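Local atomic coordinates of polyphenol oxidase, chloroplastic (Malus domestica, PDB entry 6ELV), a protein that catalyses the oxidation of monophenols and o-diphenols to o-diquinones, and is represented here by its separately expressed C-terminal domain. Residues H92-K95 with H96-K99. Residues are numbered along the deposited sequence; the frame is centred on the assembly and turned at random. Where two conformers were deposited one is given.
Sequences HSHK and HKKK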
ATOM      1  N   HIS A  92     -15.017  -8.471  15.764  1.00 10.43           N
ATOM      2  CA  HIS A  92     -16.051  -7.847  16.572  1.00  9.11           C
ATOM      3  C   HIS A  92     -17.366  -7.955  15.827  1.00  8.10           C
ATOM      4  O   HIS A  92     -17.414  -8.342  14.652  1.00  9.43           O
ATOM      5  CB  HIS A  92     -15.713  -6.377  16.862  1.00  9.11           C
ATOM      6  CG  HIS A  92     -15.624  -5.516  15.636  1.00  9.03           C
ATOM      7  ND1 HIS A  92     -14.495  -5.465  14.848  1.00 10.60           N
ATOM      8  CD2 HIS A  92     -16.521  -4.680  15.059  1.00  8.98           C
ATOM      9  CE1 HIS A  92     -14.701  -4.633  13.843  1.00 10.50           C
ATOM     10  NE2 HIS A  92     -15.918  -4.132  13.948  1.00  9.77           N
ATOM     11  N   SER A  93     -18.439  -7.602  16.528  1.00  8.59           N
ATOM     12  CA  SER A  93     -19.718  -7.451  15.863  0.50  9.71           C
ATOM     13  C   SER A  93     -20.157  -5.998  15.917  1.00  8.27           C
ATOM     14  O   SER A  93     -19.666  -5.196  16.714  1.00  8.64           O
ATOM     15  CB  SER A  93     -20.790  -8.377  16.439  0.50 12.29           C
ATOM     16  OG  SER A  93     -21.089  -8.016  17.757  0.50 13.17           O
ATOM     17  N   HIS A  94     -21.052  -5.666  15.000  1.00  9.06           N
ATOM     18  CA  HIS A  94     -21.578  -4.322  14.857  1.00  8.93           C
ATOM     19  C   HIS A  94     -23.085  -4.428  14.719  1.00  9.50           C
ATOM     20  O   HIS A  94     -23.588  -5.296  14.003  1.00 11.52           O
ATOM     21  CB  HIS A  94     -20.947  -3.704  13.616  1.00  8.74           C
ATOM     22  CG  HIS A  94     -21.358  -2.301  13.301  1.00  8.89           C
ATOM     23  ND1 HIS A  94     -22.645  -1.940  12.954  1.00  8.89           N
ATOM     24  CD2 HIS A  94     -20.603  -1.185  13.174  1.00  9.35           C
ATOM     25  CE1 HIS A  94     -22.657  -0.648  12.659  1.00  9.19           C
ATOM     26  NE2 HIS A  94     -21.431  -0.168  12.780  1.00  9.57           N
ATOM     27  N   LYS A  95     -23.788  -3.519  15.405  1.00  9.03           N
ATOM     28  CA  LYS A  95     -25.243  -3.540  15.538  1.00 10.82           C
ATOM     29  C   LYS A  95     -25.989  -3.499  14.209  1.00 10.22           C
ATOM     30  O   LYS A  95     -27.162  -3.895  14.172  1.00 12.36           O
ATOM     31  CB  LYS A  95     -25.692  -2.354  16.416  1.00 12.72           C
ATOM     32  CG  LYS A  95     -25.298  -1.000  15.783  1.00 13.98           C
ATOM     33  CD  LYS A  95     -25.329   0.163  16.741  1.00 17.06           C
ATOM     34  CE  LYS A  95     -25.212   1.443  15.963  1.00 17.24           C
ATOM     35  NZ  LYS A  95     -26.407   1.616  15.095  1.00 19.05           N
ATOM     36  N   HIS A  96     -25.380  -2.990  13.130  1.00  8.98           N
ATOM     37  CA  HIS A  96     -26.097  -2.965  11.860  1.00  9.60           C
ATOM     38  C   HIS A  96     -25.233  -3.226  10.631  1.00 10.40           C
ATOM     39  O   HIS A  96     -25.721  -3.050   9.506  1.00 14.53           O
ATOM     40  CB  HIS A  96     -26.965  -1.707  11.684  1.00 10.45           C
ATOM     41  CG  HIS A  96     -26.210  -0.434  11.437  1.00 11.32           C
ATOM     42  ND1 HIS A  96     -25.981   0.503  12.425  1.00 13.93           N
ATOM     43  CD2 HIS A  96     -25.713   0.099  10.296  1.00 14.32           C
ATOM     44  CE1 HIS A  96     -25.352   1.543  11.910  1.00 15.45           C
ATOM     45  NE2 HIS A  96     -25.178   1.324  10.618  1.00 14.77           N
ATOM     46  N   LYS A  97     -23.986  -3.652  10.794  1.00  9.14           N
ATOM     47  CA  LYS A  97     -23.104  -3.931   9.671  1.00  9.43           C
ATOM     48  C   LYS A  97     -22.418  -5.270   9.872  1.00  9.38           C
ATOM     49  O   LYS A  97     -21.837  -5.520  10.929  1.00 11.41           O
ATOM     50  CB  LYS A  97     -22.017  -2.868   9.544  1.00 10.09           C
ATOM     51  CG  LYS A  97     -22.495  -1.500   9.119  1.00 10.51           C
ATOM     52  CD  LYS A  97     -21.346  -0.514   9.159  1.00 11.04           C
ATOM     53  CE  LYS A  97     -21.758   0.857   8.656  1.00 11.53           C
ATOM     54  NZ  LYS A  97     -20.657   1.830   8.844  1.00 12.49           N
ATOM     55  N   LYS A  98     -22.439  -6.100   8.831  1.00  8.96           N
ATOM     56  CA  LYS A  98     -21.625  -7.305   8.819  1.00  9.50           C
ATOM     57  C   LYS A  98     -20.173  -6.990   8.477  1.00  8.63           C
ATOM     58  O   LYS A  98     -19.254  -7.657   8.970  1.00  9.68           O
ATOM     59  CB  LYS A  98     -22.188  -8.272   7.778  1.00 11.27           C
ATOM     60  CG  LYS A  98     -21.446  -9.583   7.673  1.00 13.90           C
ATOM     61  CD  LYS A  98     -22.043 -10.492   6.614  1.00 18.05           C
ATOM     62  CE  LYS A  98     -21.531 -10.162   5.226  1.00 21.33           C
ATOM     63  NZ  LYS A  98     -21.930 -11.203   4.231  1.00 23.05           N
ATOM     64  N   LYS A  99     -19.949  -6.009   7.614  1.00  9.42           N
ATOM     65  CA  LYS A  99     -18.641  -5.764   7.032  1.00  9.76           C
ATOM     66  C   LYS A  99     -18.127  -4.401   7.479  1.00  9.52           C
ATOM     67  O   LYS A  99     -18.882  -3.535   7.945  1.00  9.51           O
ATOM     68  CB  LYS A  99     -18.739  -5.782   5.512  1.00 10.79           C
ATOM     69  CG  LYS A  99     -19.205  -7.125   4.969  1.00 13.10           C
ATOM     70  CD  LYS A  99     -18.834  -7.267   3.526  1.00 17.22           C
ATOM     71  CE  LYS A  99     -19.645  -6.257   2.745  1.00 23.50           C
ATOM     72  NZ  LYS A  99     -19.400  -6.261   1.284  1.00 27.45           N
TER
HETATM   73  O   HOH W   1     -21.663  -7.563  12.870  1.00 12.04           O
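His94 accepts a hydrogen bond from the backbone N of His96 through ND1, at 2.9 Å. The bond is nearly straight, at 169°, and its donor lies close to the plane of the His94 ring. With chi1 at -180°, CG of His94 stands opposite its own N, and ND1 faces the backbone of His96. NZ of Lys95 donates to ND1 of His96 at 2.9 Å, again almost in the ring plane. The lysine chain runs alongside His96 and bends at its last torsion (chi4 65°), which turns the ammonium group to the ring edge. This ammonium would probably disfavour a proton on ND1 of His96.

The backbone makes a beta turn, with Lys95 and His96 at its central positions and CA of His94 5.4 Å from CA of Lys97. It lies in the exposed loop that leads from strand 82-89 of one sheet to strand 99-107 of the other. A water spans its ends, accepting from His94 N at 2.9 Å and donating to Lys97 O at 2.8 Å.

The packing centres on the His94 ring. Its CE1 edge points at the middle of the His96 face in a T-shaped pair, with centroids 4.7 Å apart. Lys97 lays CB over one His94 face, a CH-pi contact at 3.8 Å from the centroid. Its extended chain continues past the ring, bringing CD near NE2. Replacing His94 by an alanine is likely to leave His96 N without its ring acceptor and the His96 ring freer to turn. Arg58 also touches the side chains of His94 and Lys97.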